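Local atomic coordinates of galactokinase (Bifidobacterium longum subsp. infantis ATCC 15697 = JCM 1222 = DSM 20088, PDB entry 6TEQ), a protein that binds 2-deoxy-2-fluoro-galactose in its sugar pocket and, as a GHMP-family galactokinase, probably transfers phosphate from ATP to galactose. Residues L230-Q242 with F393-A406. Numbering follows the deposited sequence.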
loop_
_atom_site.group_PDB
_atom_site.type_symbol
_atom_site.label_atom_id
_atom_site.label_comp_id
_atom_site.label_asym_id
_atom_site.label_seq_id
_atom_site.Cartn_x
_atom_site.Cartn_y
_atom_site.Cartn_z
ATOM N N LEU A 230 16.744 14.224 7.533
ATOM C CA LEU A 230 15.328 14.009 7.829
ATOM C C LEU A 230 15.092 12.590 8.318
ATOM O O LEU A 230 15.949 11.653 8.137
ATOM C CB LEU A 230 14.471 14.178 6.566
ATOM C CG LEU A 230 14.529 15.514 5.855
ATOM C CD1 LEU A 230 13.731 15.467 4.542
ATOM C CD2 LEU A 230 14.030 16.580 6.794
ATOM N N GLU A 231 13.893 12.409 8.830
ATOM C CA GLU A 231 13.383 11.121 9.339
ATOM C C GLU A 231 11.904 11.090 8.953
ATOM O O GLU A 231 11.203 12.104 9.155
ATOM C CB GLU A 231 13.704 11.021 10.843
ATOM C CG GLU A 231 12.815 10.081 11.652
ATOM C CD GLU A 231 13.177 10.005 13.129
ATOM O OE1 GLU A 231 13.875 10.934 13.648
ATOM O OE2 GLU A 231 12.740 9.040 13.775
ATOM N N LEU A 232 11.451 9.979 8.383
ATOM C CA LEU A 232 10.027 9.843 8.046
ATOM C C LEU A 232 9.407 9.104 9.216
ATOM O O LEU A 232 9.641 7.904 9.351
ATOM C CB LEU A 232 9.832 9.083 6.747
ATOM C CG LEU A 232 8.383 8.983 6.326
ATOM C CD1 LEU A 232 7.841 10.306 5.880
ATOM C CD2 LEU A 232 8.277 7.940 5.228
ATOM N N LEU A 233 8.676 9.835 10.044
ATOM C CA LEU A 233 7.964 9.237 11.184
ATOM C C LEU A 233 6.738 8.539 10.603
ATOM O O LEU A 233 5.997 9.163 9.863
ATOM C CB LEU A 233 7.572 10.316 12.200
ATOM C CG LEU A 233 6.704 9.808 13.365
ATOM C CD1 LEU A 233 7.440 8.745 14.138
ATOM C CD2 LEU A 233 6.317 10.929 14.297
ATOM N N VAL A 234 6.499 7.306 11.020
ATOM C CA VAL A 234 5.267 6.579 10.657
ATOM C C VAL A 234 4.599 6.115 11.956
ATOM O O VAL A 234 5.311 5.498 12.756
ATOM C CB VAL A 234 5.579 5.406 9.730
ATOM C CG1 VAL A 234 4.294 4.592 9.471
ATOM C CG2 VAL A 234 6.221 5.895 8.473
ATOM N N VAL A 235 3.333 6.504 12.169
ATOM C CA VAL A 235 2.623 6.149 13.396
ATOM C C VAL A 235 1.354 5.452 12.991
ATOM O O VAL A 235 0.503 6.058 12.321
ATOM C CB VAL A 235 2.338 7.389 14.283
ATOM C CG1 VAL A 235 1.439 6.996 15.466
ATOM C CG2 VAL A 235 3.628 8.037 14.726
ATOM N N ASP A 236 1.228 4.215 13.385
ATOM C CA ASP A 236 -0.018 3.450 13.277
ATOM C C ASP A 236 -0.931 3.849 14.429
ATOM O O ASP A 236 -0.601 3.660 15.611
ATOM C CB ASP A 236 0.315 1.969 13.290
ATOM C CG ASP A 236 -0.888 1.035 13.344
ATOM O OD1 ASP A 236 -2.026 1.494 13.183
ATOM O OD2 ASP A 236 -0.638 -0.141 13.551
ATOM N N THR A 237 -2.038 4.500 14.128
ATOM C CA THR A 237 -2.961 4.982 15.175
ATOM C C THR A 237 -3.542 3.820 15.971
ATOM O O THR A 237 -3.937 4.072 17.097
ATOM C CB THR A 237 -4.122 5.823 14.647
ATOM O OG1 THR A 237 -4.992 5.021 13.824
ATOM C CG2 THR A 237 -3.564 7.039 13.923
ATOM N N GLN A 238 -3.579 2.627 15.416
ATOM C CA GLN A 238 -4.323 1.496 16.027
ATOM C C GLN A 238 -5.790 1.881 16.283
ATOM O O GLN A 238 -6.419 1.250 17.179
ATOM C CB GLN A 238 -3.582 1.008 17.271
ATOM C CG GLN A 238 -2.167 0.583 16.946
ATOM C CD GLN A 238 -1.614 -0.377 17.965
ATOM O OE1 GLN A 238 -1.042 -0.011 18.992
ATOM N NE2 GLN A 238 -1.971 -1.626 17.734
ATOM N N ALA A 239 -6.343 2.853 15.530
ATOM C CA ALA A 239 -7.757 3.248 15.698
ATOM C C ALA A 239 -8.545 2.056 15.209
ATOM O O ALA A 239 -8.135 1.429 14.188
ATOM C CB ALA A 239 -8.147 4.440 14.904
ATOM N N PRO A 240 -9.693 1.770 15.881
ATOM C CA PRO A 240 -10.507 0.615 15.531
ATOM C C PRO A 240 -11.095 0.925 14.151
ATOM O O PRO A 240 -11.645 1.997 13.948
ATOM C CB PRO A 240 -11.556 0.584 16.644
ATOM C CG PRO A 240 -11.722 2.025 17.027
ATOM C CD PRO A 240 -10.298 2.543 17.003
ATOM N N HIS A 241 -10.941 0.040 13.188
ATOM C CA HIS A 241 -11.611 0.304 11.894
ATOM C C HIS A 241 -11.946 -1.011 11.240
ATOM O O HIS A 241 -11.716 -2.058 11.919
ATOM C CB HIS A 241 -10.790 1.265 11.068
ATOM C CG HIS A 241 -9.470 0.713 10.680
ATOM N ND1 HIS A 241 -9.158 0.533 9.378
ATOM C CD2 HIS A 241 -8.379 0.406 11.404
ATOM C CE1 HIS A 241 -7.931 0.064 9.295
ATOM N NE2 HIS A 241 -7.427 -0.003 10.524
ATOM N N GLN A 242 -12.475 -0.941 10.010
ATOM C CA GLN A 242 -13.088 -2.121 9.383
ATOM C C GLN A 242 -12.831 -2.200 7.867
ATOM O O GLN A 242 -13.498 -1.490 7.070
ATOM C CB GLN A 242 -14.597 -2.103 9.624
ATOM C CG GLN A 242 -15.174 -3.448 9.255
ATOM C CD GLN A 242 -16.641 -3.480 9.499
ATOM O OE1 GLN A 242 -17.157 -2.576 10.124
ATOM N NE2 GLN A 242 -17.263 -4.543 9.053
ATOM N N PHE A 393 -3.053 10.827 22.701
ATOM C CA PHE A 393 -4.017 9.729 22.530
ATOM C C PHE A 393 -4.570 9.317 23.895
ATOM O O PHE A 393 -5.792 9.092 24.010
ATOM C CB PHE A 393 -3.354 8.608 21.749
ATOM C CG PHE A 393 -3.532 8.716 20.249
ATOM C CD1 PHE A 393 -3.519 9.946 19.614
ATOM C CD2 PHE A 393 -3.629 7.583 19.485
ATOM C CE1 PHE A 393 -3.670 10.025 18.231
ATOM C CE2 PHE A 393 -3.788 7.668 18.113
ATOM C CZ PHE A 393 -3.779 8.886 17.501
ATOM N N GLU A 394 -3.703 9.108 24.872
ATOM C CA GLU A 394 -4.143 8.715 26.217
ATOM C C GLU A 394 -5.068 9.792 26.793
ATOM O O GLU A 394 -6.117 9.451 27.324
ATOM C CB GLU A 394 -2.938 8.428 27.096
ATOM C CG GLU A 394 -3.378 7.977 28.474
ATOM C CD GLU A 394 -4.073 6.631 28.571
ATOM O OE1 GLU A 394 -4.157 5.923 27.537
ATOM O OE2 GLU A 394 -4.509 6.312 29.700
ATOM N N LYS A 395 -4.728 11.074 26.665
ATOM C CA LYS A 395 -5.623 12.159 27.132
ATOM C C LYS A 395 -6.980 12.054 26.436
ATOM O O LYS A 395 -7.951 12.345 27.081
ATOM C CB LYS A 395 -5.121 13.530 26.761
ATOM C CG LYS A 395 -4.269 14.204 27.786
ATOM C CD LYS A 395 -3.836 15.551 27.292
ATOM C CE LYS A 395 -4.575 16.691 27.925
ATOM N NZ LYS A 395 -3.894 17.944 27.519
ATOM N N GLU A 396 -6.997 11.675 25.150
ATOM C CA GLU A 396 -8.234 11.604 24.320
ATOM C C GLU A 396 -9.049 10.341 24.625
ATOM O O GLU A 396 -10.139 10.203 24.114
ATOM C CB GLU A 396 -7.884 11.602 22.822
ATOM C CG GLU A 396 -7.338 12.931 22.356
ATOM C CD GLU A 396 -8.295 14.109 22.294
ATOM O OE1 GLU A 396 -9.505 13.860 22.330
ATOM O OE2 GLU A 396 -7.817 15.292 22.234
ATOM N N GLY A 397 -8.489 9.381 25.334
ATOM C CA GLY A 397 -9.113 8.068 25.557
ATOM C C GLY A 397 -8.993 7.118 24.378
ATOM O O GLY A 397 -9.722 6.114 24.368
ATOM N N PHE A 398 -8.017 7.348 23.495
ATOM C CA PHE A 398 -7.774 6.501 22.308
ATOM C C PHE A 398 -6.900 5.305 22.698
ATOM O O PHE A 398 -6.139 5.379 23.660
ATOM C CB PHE A 398 -7.087 7.288 21.194
ATOM C CG PHE A 398 -7.817 8.471 20.643
ATOM C CD1 PHE A 398 -9.206 8.539 20.666
ATOM C CD2 PHE A 398 -7.123 9.478 19.981
ATOM C CE1 PHE A 398 -9.891 9.593 20.085
ATOM C CE2 PHE A 398 -7.826 10.547 19.411
ATOM C CZ PHE A 398 -9.206 10.604 19.474
ATOM N N ASN A 399 -6.996 4.227 21.929
ATOM C CA ASN A 399 -6.019 3.110 21.984
ATOM C C ASN A 399 -4.630 3.700 21.800
ATOM O O ASN A 399 -4.514 4.681 21.005
ATOM C CB ASN A 399 -6.221 2.062 20.875
ATOM C CG ASN A 399 -7.624 1.519 20.804
ATOM O OD1 ASN A 399 -8.298 1.443 21.833
ATOM N ND2 ASN A 399 -8.051 1.097 19.602
ATOM N N ALA A 400 -3.618 3.136 22.454
ATOM C CA ALA A 400 -2.225 3.566 22.241
ATOM C C ALA A 400 -1.852 3.402 20.791
ATOM O O ALA A 400 -2.114 2.355 20.197
ATOM C CB ALA A 400 -1.273 2.798 23.081
ATOM N N PRO A 401 -1.104 4.363 20.215
ATOM C CA PRO A 401 -0.550 4.151 18.882
ATOM C C PRO A 401 0.737 3.339 18.981
ATOM O O PRO A 401 1.313 3.171 20.087
ATOM C CB PRO A 401 -0.330 5.588 18.410
ATOM C CG PRO A 401 0.070 6.299 19.657
ATOM C CD PRO A 401 -0.747 5.678 20.761
ATOM N N ARG A 402 1.281 3.026 17.799
ATOM C CA ARG A 402 2.648 2.453 17.733
ATOM C C ARG A 402 3.322 3.073 16.527
ATOM O O ARG A 402 2.625 3.459 15.570
ATOM C CB ARG A 402 2.614 0.937 17.695
ATOM C CG ARG A 402 1.902 0.389 16.492
ATOM C CD ARG A 402 1.581 -1.109 16.665
ATOM N NE ARG A 402 0.719 -1.522 15.614
ATOM C CZ ARG A 402 0.160 -2.708 15.559
ATOM N NH1 ARG A 402 0.532 -3.628 16.444
ATOM N NH2 ARG A 402 -0.696 -2.968 14.586
ATOM N N ALA A 403 4.621 3.094 16.519
ATOM C CA ALA A 403 5.381 3.720 15.453
ATOM C C ALA A 403 6.275 2.687 14.804
ATOM O O ALA A 403 6.417 1.580 15.263
ATOM C CB ALA A 403 6.158 4.896 16.017
ATOM N N LEU A 404 6.775 3.038 13.631
ATOM C CA LEU A 404 7.665 2.138 12.866
ATOM C C LEU A 404 8.773 3.016 12.318
ATOM O O LEU A 404 8.475 4.090 11.793
ATOM C CB LEU A 404 6.927 1.542 11.649
ATOM C CG LEU A 404 5.793 0.543 11.734
ATOM C CD1 LEU A 404 4.560 1.248 12.184
ATOM C CD2 LEU A 404 5.571 -0.027 10.313
ATOM N N PRO A 405 10.040 2.550 12.315
ATOM C CA PRO A 405 11.072 3.189 11.521
ATOM C C PRO A 405 10.705 3.048 10.049
ATOM O O PRO A 405 10.054 2.066 9.662
ATOM C CB PRO A 405 12.332 2.420 11.847
ATOM C CG PRO A 405 11.822 1.058 12.230
ATOM C CD PRO A 405 10.505 1.317 12.946
ATOM N N ALA A 406 11.143 4.014 9.272
ATOM C CA ALA A 406 10.752 4.042 7.851
ATOM C C ALA A 406 11.833 4.720 7.031
ATOM O O ALA A 406 12.281 5.790 7.370
ATOM C CB ALA A 406 9.391 4.654 7.661
HETATM O O HOH W 1 13.293 7.781 8.714
HETATM O O HOH W 2 9.518 6.498 11.764
HETATM O O HOH W 3 -6.005 4.873 18.689
#
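The Arg402 guanidinium has the amide of Gln238 stacked over one face, the two planes 14° apart, and the carboxylate of Asp236 at its edge; the Phe393 ring takes Thr237 O at its edge and Phe398 on one face. Asp236 and Arg402 face each other across an antiparallel strand pair, 230-236 with 402-404, in the five-stranded mixed sheet of this GHMP kinase, with 230-236 between 402-404 and 372-378. Arg402 grips Asp236 side-on: NE reaches OD2 at 2.8 Å, NH2 reaches the same oxygen at 3.0 Å, and OD2 stays in the guanidinium plane although the carboxylate is turned 46° from it. CG of Arg402 sits between its backbone N and carbonyl carbon (chi1 62°), which lays the extended chain alongside Asp236. An alanine at Arg402 takes away both donors and would probably leave the buried Asp236 carboxylate without its countercharge and the Gln238 amide free to turn. The other carboxylate oxygen, OD1, accepts from Gln238 N in an Asx turn, and Asp236 touches Ser137, near Gly136 and Gly138, which bind ADP in another structure of this protein; none is bound here. The backbones of Asp236 and Arg402 form a hydrogen-bonded antiparallel pair. On the opposite face, Val235 CG1 packs on Pro401 CB at 3.7 Å, both residues against helix 382-396. Toward Ala406 one water bridges Leu232 O and Val234 N to Leu404 O; there Val234 CG2 presses on Ala406 CB at a tight 3.5 Å. At the far end Asn399 ND2 gives Gln238 O a nearly straight bond of 2.9 Å, the carbonyl oxygen lying in the Asn399 amide plane.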